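Local coordinates for protein Ves (Pseudomonas fluorescens, PDB 5V00), which is a bicupin protein involved in histidine utilization, whose precise molecular role remains unknown, at residues Q136-T141 / L186-Q191; Q143-F148 / G174-S179; V79-V82 / E86-G89. All blocks are in the same frame, centred on the assembly; numbering follows the deposited sequence.

Contact 1 (Q136-T141 / L186-Q191); sequences QRFFST and LIELTQ
Ser140 and Phe138 face Glu188 and Leu186 across two strands that run almost exactly parallel, 4° apart, with their axes 10.6 Å from each other; at that separation the backbones do not pair and side chains do all the bridging. The one polar link is short: Ser140 OG donates to Glu188 OE1 at 2.6 Å. The hydroxyl arrives from well above the carboxylate plane, 59° out of it, after the extended glutamate chain has carried its acid group across to the opposing strand. The second carboxylate oxygen, Glu188 OE2, sits 3.3 Å from Phe138 CE2, with ring and carboxylate planes turned only 22° from each other. Across the ring, Phe138 CE1 lies 3.8 Å from Leu186 CD1. Phe138 holds its ring between the backbone N and the carbonyl carbon (chi1 65°), swung in between leucine and acid. An alanine in place of Glu188 would leave the Ser140 hydroxyl without this acceptor and is likely to open a gap beside the Phe138 ring. The contact joins the two facing sheets of the C-terminal half, as in a cupin-type beta sandwich: strand 135-140 is bonded to strand 176-181, while strand 184-191 runs between 125-132 and 144-149, and Val145 of the latter also touches the Phe138 ring.

Contact 2 (Q143-F148 / G174-S179); sequences QTVLVF and GLLDIS
Val145 meets Ile178 and Leu176 by apolar contact alone, methyl group to methyl group, one branch of the valine serving each partner. Val145 CG1 faces the end of the isoleucine chain, Ile178 CD1, at 4.1 Å, the two side chains reaching toward each other tip to tip. The other branch, Val145 CG2, lies 4.2 Å from Leu176 CD1. The valine fork stands with CG1 anti to the backbone N (chi1 -178°) and CG2 beside that N, which lets one methyl meet each of two residues on the same side of the opposing strand. The distances are those of ordinary van der Waals contact, and the area buried between the segments is modest, 100 Å².

The backbones stay well apart, Val145 CA and Leu176 CA being 9.5 Å from each other, and their hydrogen bonds are made within their own sheets: Val145 pairs with Val169, and Ile178 with Phe138. This is the hydrophobic filling between two sheets. Strand 144-149 lies between 166-170 and 184-191 in one of them, and strand 176-181 lies between 135-140 and 154-156 in the other; Val169 also packs on Leu176, while Leu146 turns to the other face of its sheet and touches Trp47 and Leu49 of strand 47-54.

Contact 3 (V79-V82 / E86-G89); sequences VLTV and EQRG
Val79 and Gln87 cross obliquely in a beta hairpin, and the side chains of Val79 and Thr81 both meet this glutamine. CG1 of Val79, anti to its own backbone N at chi1 171°, rests on the beta carbon of Gln87, 3.6 Å from CB, and the glutamine OE1 also comes close to this methyl. Thr81 meets the next carbon of the chain, its OG1 lying 3.8 Å from Gln87 CG. The aliphatic part of the glutamine therefore touches both valine and threonine, while its amide oxygen is taken by Arg107 NH2 of the adjoining strand 104-108. Gly89, paired with Val79 in a non-hydrogen-bonded position, offers only its alpha carbon to Val79 CG2.

Leu80 and Arg88 form the hydrogen-bonded pair, and their side chains leave from the face opposite to that of Val79. Both touch Phe96; Leu80 is buried there, against Phe60, Val104 and Cys106 as well, whereas the arginine chain bends at its third torsion (chi3 -66°) and its end leads away. Two backbone bonds hold the pair, Leu80 N to Arg88 O and Arg88 N to Leu80 O, both 2.8 Å. Where direct pairing stops, a water takes over, accepting from Val82 N at 2.9 Å and donating to Leu80 O and to Glu86 O, the latter at 2.7 Å. The chemistry implies a hairpin held mainly through its backbone: the amide pair fixes the register, the water extends the link to Val82 N and Glu86 O, and side chains add small aliphatic contacts and the Gln87-Arg107 bond.

How the contacts relate
Contact 3 closes first along the chain, as a local hairpin of strands 78-82 and 88-90; contacts 1 and 2 follow, with contact 2 nested inside the loop that contact 1 closes. These two are neighbours, their centres 5 Å apart, and both span the same pair of sheets: strands 184-191 and 144-149 adjoin in one, 135-140 and 176-181 in the other. A salt bridge from Arg137 to Asp177 links them further. Contact 3 lies about 30 Å from contact 1 and 33 Å from contact 2, centre to centre, across the chain's centre from contact 2. The separation fits a bicupin, with one contact region in each half.

Contact 1 (Q136-T141 / L186-Q191)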
loop_
_atom_site.group_PDB
_atom_site.type_symbol
_atom_site.label_atom_id
_atom_site.label_comp_id
_atom_site.label_asym_id
_atom_site.label_seq_id
_atom_site.Cartn_x
_atom_site.Cartn_y
_atom_site.Cartn_z
ATOM N N GLN B 136 17.077 19.169 3.123
ATOM C CA GLN B 136 15.929 19.834 3.754
ATOM C C GLN B 136 15.733 19.233 5.146
ATOM O O GLN B 136 16.093 18.049 5.446
ATOM C CB GLN B 136 14.656 19.559 2.986
ATOM C CG GLN B 136 14.813 19.847 1.488
ATOM C CD GLN B 136 14.532 21.209 1.165
ATOM O OE1 GLN B 136 13.518 21.773 1.727
ATOM N NE2 GLN B 136 15.389 21.843 0.372
ATOM N N ARG B 137 15.110 20.019 6.030
ATOM C CA ARG B 137 14.779 19.553 7.367
ATOM C C ARG B 137 13.544 20.299 7.810
ATOM O O ARG B 137 13.533 21.544 7.688
ATOM C CB ARG B 137 15.880 19.834 8.373
ATOM C CG ARG B 137 15.597 19.257 9.735
ATOM C CD ARG B 137 16.667 19.725 10.737
ATOM N NE ARG B 137 16.517 19.158 12.053
ATOM C CZ ARG B 137 17.289 19.434 13.089
ATOM N NH1 ARG B 137 18.305 20.233 12.881
ATOM N NH2 ARG B 137 17.024 18.875 14.277
ATOM N N PHE B 138 12.524 19.593 8.227
ATOM C CA PHE B 138 11.329 20.199 8.727
ATOM C C PHE B 138 10.811 19.531 9.955
ATOM O O PHE B 138 11.075 18.354 10.198
ATOM C CB PHE B 138 10.252 20.301 7.627
ATOM C CG PHE B 138 9.757 18.975 7.120
ATOM C CD1 PHE B 138 10.488 18.278 6.159
ATOM C CD2 PHE B 138 8.620 18.427 7.587
ATOM C CE1 PHE B 138 10.044 17.058 5.672
ATOM C CE2 PHE B 138 8.176 17.212 7.065
ATOM C CZ PHE B 138 8.925 16.518 6.139
ATOM N N PHE B 139 10.024 20.281 10.740
ATOM C CA PHE B 139 9.338 19.768 11.935
ATOM C C PHE B 139 7.857 19.845 11.636
ATOM O O PHE B 139 7.366 20.922 11.205
ATOM C CB PHE B 139 9.640 20.555 13.203
ATOM C CG PHE B 139 11.103 20.610 13.525
ATOM C CD1 PHE B 139 11.970 21.412 12.787
ATOM C CD2 PHE B 139 11.592 19.912 14.562
ATOM C CE1 PHE B 139 13.327 21.444 13.042
ATOM C CE2 PHE B 139 13.005 19.955 14.876
ATOM C CZ PHE B 139 13.843 20.731 14.105
ATOM N N SER B 140 7.131 18.772 11.936
ATOM C CA SER B 140 5.709 18.769 11.664
ATOM C C SER B 140 4.910 17.941 12.639
ATOM O O SER B 140 5.335 16.820 12.984
ATOM C CB SER B 140 5.448 18.302 10.250
ATOM O OG SER B 140 4.058 18.370 9.991
ATOM N N THR B 141 3.706 18.456 13.019
ATOM C CA THR B 141 2.780 17.704 13.785
ATOM C C THR B 141 1.795 16.902 12.929
ATOM O O THR B 141 0.879 16.264 13.484
ATOM C CB THR B 141 1.959 18.620 14.705
ATOM O OG1 THR B 141 1.169 19.521 13.894
ATOM C CG2 THR B 141 2.800 19.398 15.697
ATOM N N LEU B 186 7.040 16.724 -0.909
ATOM C CA LEU B 186 6.660 16.589 0.504
ATOM C C LEU B 186 5.179 16.871 0.664
ATOM O O LEU B 186 4.723 17.970 0.332
ATOM C CB LEU B 186 7.434 17.571 1.410
ATOM C CG LEU B 186 8.952 17.477 1.351
ATOM C CD1 LEU B 186 9.531 18.541 2.237
ATOM C CD2 LEU B 186 9.509 16.088 1.637
ATOM N N ILE B 187 4.379 15.918 1.143
ATOM C CA ILE B 187 2.968 16.126 1.398
ATOM C C ILE B 187 2.643 15.834 2.855
ATOM O O ILE B 187 3.138 14.835 3.418
ATOM C CB ILE B 187 2.096 15.288 0.467
ATOM C CG1 ILE B 187 2.346 15.720 -0.996
ATOM C CG2 ILE B 187 0.647 15.292 0.823
ATOM C CD1 ILE B 187 1.722 14.842 -2.019
ATOM N N GLU B 188 1.814 16.639 3.467
ATOM C CA GLU B 188 1.414 16.452 4.804
ATOM C C GLU B 188 -0.130 16.538 4.900
ATOM O O GLU B 188 -0.760 17.446 4.339
ATOM C CB GLU B 188 2.001 17.474 5.727
ATOM C CG GLU B 188 3.504 17.434 5.798
ATOM C CD GLU B 188 4.117 18.501 6.761
ATOM O OE1 GLU B 188 3.446 19.065 7.615
ATOM O OE2 GLU B 188 5.252 18.719 6.623
ATOM N N LEU B 189 -0.708 15.588 5.585
ATOM C CA LEU B 189 -2.177 15.473 5.677
ATOM C C LEU B 189 -2.568 15.193 7.100
ATOM O O LEU B 189 -1.966 14.324 7.766
ATOM C CB LEU B 189 -2.667 14.398 4.735
ATOM C CG LEU B 189 -2.452 14.671 3.242
ATOM C CD1 LEU B 189 -2.296 13.413 2.518
ATOM C CD2 LEU B 189 -3.730 15.377 2.744
ATOM N N THR B 190 -3.604 15.869 7.549
ATOM C CA THR B 190 -4.162 15.714 8.920
ATOM C C THR B 190 -5.696 15.786 8.893
ATOM O O THR B 190 -6.261 16.716 8.337
ATOM C CB THR B 190 -3.606 16.807 9.831
ATOM O OG1 THR B 190 -2.184 16.667 9.905
ATOM C CG2 THR B 190 -4.185 16.729 11.188
ATOM N N GLN B 191 -6.342 14.815 9.538
ATOM C CA GLN B 191 -7.786 14.785 9.649
ATOM C C GLN B 191 -8.249 15.997 10.400
ATOM O O GLN B 191 -7.597 16.496 11.338
ATOM C CB GLN B 191 -8.222 13.571 10.451
ATOM C CG GLN B 191 -8.375 12.367 9.647
ATOM C CD GLN B 191 -9.177 11.301 10.409
ATOM O OE1 GLN B 191 -10.338 11.036 10.103
ATOM N NE2 GLN B 191 -8.575 10.778 11.446
#

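Contact 2 (Q143-F148 / G174-S179)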
loop_
_atom_site.group_PDB
_atom_site.type_symbol
_atom_site.label_atom_id
_atom_site.label_comp_id
_atom_site.label_asym_id
_atom_site.label_seq_id
_atom_site.Cartn_x
_atom_site.Cartn_y
_atom_site.Cartn_z
ATOM N N GLN B 143 -0.424 14.351 10.887
ATOM C CA GLN B 143 -0.637 12.939 11.174
ATOM C C GLN B 143 -0.021 12.019 10.128
ATOM O O GLN B 143 0.475 10.903 10.483
ATOM C CB GLN B 143 -2.122 12.616 11.187
ATOM C CG GLN B 143 -2.952 13.199 12.269
ATOM C CD GLN B 143 -4.491 13.000 11.915
ATOM O OE1 GLN B 143 -4.967 12.537 10.744
ATOM N NE2 GLN B 143 -5.284 13.353 12.920
ATOM N N THR B 144 -0.055 12.447 8.873
ATOM C CA THR B 144 0.545 11.665 7.783
ATOM C C THR B 144 1.508 12.538 6.992
ATOM O O THR B 144 1.211 13.671 6.659
ATOM C CB THR B 144 -0.546 11.154 6.836
ATOM O OG1 THR B 144 -1.422 10.313 7.574
ATOM C CG2 THR B 144 0.027 10.379 5.662
ATOM N N VAL B 145 2.670 12.016 6.773
ATOM C CA VAL B 145 3.697 12.662 5.973
ATOM C C VAL B 145 4.105 11.758 4.855
ATOM O O VAL B 145 4.447 10.577 5.078
ATOM C CB VAL B 145 4.958 13.102 6.812
ATOM C CG1 VAL B 145 5.945 13.804 5.873
ATOM C CG2 VAL B 145 4.550 13.990 7.958
ATOM N N LEU B 146 4.164 12.287 3.631
ATOM C CA LEU B 146 4.447 11.516 2.452
ATOM C C LEU B 146 5.661 12.152 1.747
ATOM O O LEU B 146 5.743 13.425 1.645
ATOM C CB LEU B 146 3.259 11.475 1.458
ATOM C CG LEU B 146 2.024 10.853 2.083
ATOM C CD1 LEU B 146 0.813 11.409 1.311
ATOM C CD2 LEU B 146 2.101 9.350 1.859
ATOM N N VAL B 147 6.560 11.337 1.285
ATOM C CA VAL B 147 7.760 11.764 0.542
ATOM C C VAL B 147 7.823 10.987 -0.740
ATOM O O VAL B 147 8.113 9.806 -0.735
ATOM C CB VAL B 147 9.090 11.625 1.332
ATOM C CG1 VAL B 147 10.252 12.153 0.558
ATOM C CG2 VAL B 147 9.021 12.347 2.661
ATOM N N PHE B 148 7.613 11.672 -1.880
ATOM C CA PHE B 148 7.566 11.029 -3.205
ATOM C C PHE B 148 8.784 11.431 -4.004
ATOM O O PHE B 148 8.993 12.620 -4.275
ATOM C CB PHE B 148 6.309 11.486 -3.949
ATOM C CG PHE B 148 6.181 10.958 -5.351
ATOM C CD1 PHE B 148 5.766 9.651 -5.570
ATOM C CD2 PHE B 148 6.442 11.772 -6.446
ATOM C CE1 PHE B 148 5.683 9.140 -6.836
ATOM C CE2 PHE B 148 6.421 11.277 -7.715
ATOM C CZ PHE B 148 5.947 9.976 -7.947
ATOM N N GLY B 174 3.142 13.648 17.744
ATOM C CA GLY B 174 3.988 14.660 18.371
ATOM C C GLY B 174 4.641 15.497 17.276
ATOM O O GLY B 174 4.113 15.577 16.149
ATOM N N LEU B 175 5.794 16.111 17.555
ATOM C CA LEU B 175 6.453 16.912 16.539
ATOM C C LEU B 175 7.531 16.086 15.904
ATOM O O LEU B 175 8.595 15.840 16.528
ATOM C CB LEU B 175 7.078 18.176 17.156
ATOM C CG LEU B 175 7.652 19.212 16.191
ATOM C CD1 LEU B 175 6.568 19.863 15.339
ATOM C CD2 LEU B 175 8.434 20.283 16.966
ATOM N N LEU B 176 7.356 15.753 14.642
ATOM C CA LEU B 176 8.309 14.941 13.918
ATOM C C LEU B 176 9.398 15.781 13.376
ATOM O O LEU B 176 9.125 16.847 12.878
ATOM C CB LEU B 176 7.586 14.316 12.741
ATOM C CG LEU B 176 6.954 12.986 12.931
ATOM C CD1 LEU B 176 6.084 12.773 11.715
ATOM C CD2 LEU B 176 8.098 11.967 12.958
ATOM N N ASP B 177 10.659 15.355 13.428
ATOM C CA ASP B 177 11.803 16.099 12.859
ATOM C C ASP B 177 12.375 15.294 11.763
ATOM O O ASP B 177 12.932 14.204 12.032
ATOM C CB ASP B 177 12.854 16.233 13.991
ATOM C CG ASP B 177 14.143 16.865 13.597
ATOM O OD1 ASP B 177 14.470 17.229 12.448
ATOM O OD2 ASP B 177 14.908 17.039 14.594
ATOM N N ILE B 178 12.210 15.728 10.552
ATOM C CA ILE B 178 12.459 14.923 9.356
ATOM C C ILE B 178 13.470 15.651 8.476
ATOM O O ILE B 178 13.284 16.773 8.062
ATOM C CB ILE B 178 11.159 14.602 8.551
ATOM C CG1 ILE B 178 10.199 13.816 9.436
ATOM C CG2 ILE B 178 11.546 13.855 7.278
ATOM C CD1 ILE B 178 8.843 13.607 8.803
ATOM N N SER B 179 14.570 14.952 8.163
ATOM C CA SER B 179 15.513 15.429 7.183
ATOM C C SER B 179 15.337 14.664 5.896
ATOM O O SER B 179 15.132 13.430 5.919
ATOM C CB SER B 179 16.944 15.215 7.696
ATOM O OG SER B 179 17.246 16.034 8.876
#

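Contact 3 (V79-V82 / E86-G89)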
loop_
_atom_site.group_PDB
_atom_site.type_symbol
_atom_site.label_atom_id
_atom_site.label_comp_id
_atom_site.label_asym_id
_atom_site.label_seq_id
_atom_site.Cartn_x
_atom_site.Cartn_y
_atom_site.Cartn_z
ATOM N N VAL B 79 -0.968 21.089 -21.825
ATOM C CA VAL B 79 -1.800 22.244 -21.609
ATOM C C VAL B 79 -3.150 21.917 -21.085
ATOM O O VAL B 79 -3.871 21.070 -21.641
ATOM C CB VAL B 79 -1.971 23.025 -22.992
ATOM C CG1 VAL B 79 -3.003 24.106 -22.826
ATOM C CG2 VAL B 79 -0.630 23.610 -23.330
ATOM N N LEU B 80 -3.537 22.558 -20.013
ATOM C CA LEU B 80 -4.848 22.405 -19.460
ATOM C C LEU B 80 -5.761 23.554 -19.717
ATOM O O LEU B 80 -5.354 24.721 -19.631
ATOM C CB LEU B 80 -4.811 22.255 -17.877
ATOM C CG LEU B 80 -4.261 21.005 -17.303
ATOM C CD1 LEU B 80 -4.633 21.053 -15.794
ATOM C CD2 LEU B 80 -4.833 19.721 -17.874
ATOM N N THR B 81 -7.036 23.250 -19.982
ATOM C CA THR B 81 -8.043 24.232 -19.992
ATOM C C THR B 81 -8.999 23.958 -18.837
ATOM O O THR B 81 -9.589 22.880 -18.789
ATOM C CB THR B 81 -8.812 24.236 -21.360
ATOM O OG1 THR B 81 -7.851 24.451 -22.399
ATOM C CG2 THR B 81 -9.819 25.325 -21.411
ATOM N N VAL B 82 -9.144 24.906 -17.931
ATOM C CA VAL B 82 -9.986 24.762 -16.734
ATOM C C VAL B 82 -11.150 25.732 -16.859
ATOM O O VAL B 82 -10.934 26.968 -16.887
ATOM C CB VAL B 82 -9.197 25.160 -15.486
ATOM C CG1 VAL B 82 -10.011 24.948 -14.217
ATOM C CG2 VAL B 82 -7.910 24.344 -15.502
ATOM N N GLU B 86 -8.224 30.833 -19.831
ATOM C CA GLU B 86 -7.179 30.706 -20.889
ATOM C C GLU B 86 -6.395 29.457 -20.603
ATOM O O GLU B 86 -6.293 29.024 -19.453
ATOM C CB GLU B 86 -6.223 31.939 -21.087
ATOM C CG GLU B 86 -5.323 32.303 -19.965
ATOM C CD GLU B 86 -4.449 33.539 -20.206
ATOM O OE1 GLU B 86 -3.449 33.428 -20.939
ATOM O OE2 GLU B 86 -4.723 34.586 -19.593
ATOM N N GLN B 87 -5.871 28.886 -21.635
ATOM C CA GLN B 87 -5.081 27.701 -21.557
ATOM C C GLN B 87 -3.887 27.928 -20.567
ATOM O O GLN B 87 -3.365 29.032 -20.456
ATOM C CB GLN B 87 -4.480 27.428 -22.888
ATOM C CG GLN B 87 -5.603 27.090 -23.884
ATOM C CD GLN B 87 -5.107 26.846 -25.277
ATOM O OE1 GLN B 87 -3.879 26.471 -25.504
ATOM N NE2 GLN B 87 -6.064 26.980 -26.268
ATOM N N ARG B 88 -3.564 26.865 -19.835
ATOM C CA ARG B 88 -2.425 26.865 -18.916
ATOM C C ARG B 88 -1.427 25.797 -19.181
ATOM O O ARG B 88 -1.769 24.608 -19.283
ATOM C CB ARG B 88 -2.978 26.776 -17.533
ATOM C CG ARG B 88 -1.867 26.640 -16.546
ATOM C CD ARG B 88 -2.432 26.635 -15.141
ATOM N NE ARG B 88 -3.025 27.907 -14.785
ATOM C CZ ARG B 88 -2.324 28.977 -14.464
ATOM N NH1 ARG B 88 -0.971 28.911 -14.421
ATOM N NH2 ARG B 88 -3.000 30.053 -14.075
ATOM N N GLY B 89 -0.161 26.172 -19.337
ATOM C CA GLY B 89 0.908 25.246 -19.630
ATOM C C GLY B 89 1.473 24.624 -18.316
ATOM O O GLY B 89 1.758 25.364 -17.388
HETATM O O HOH W 1 -6.950 26.829 -18.018
#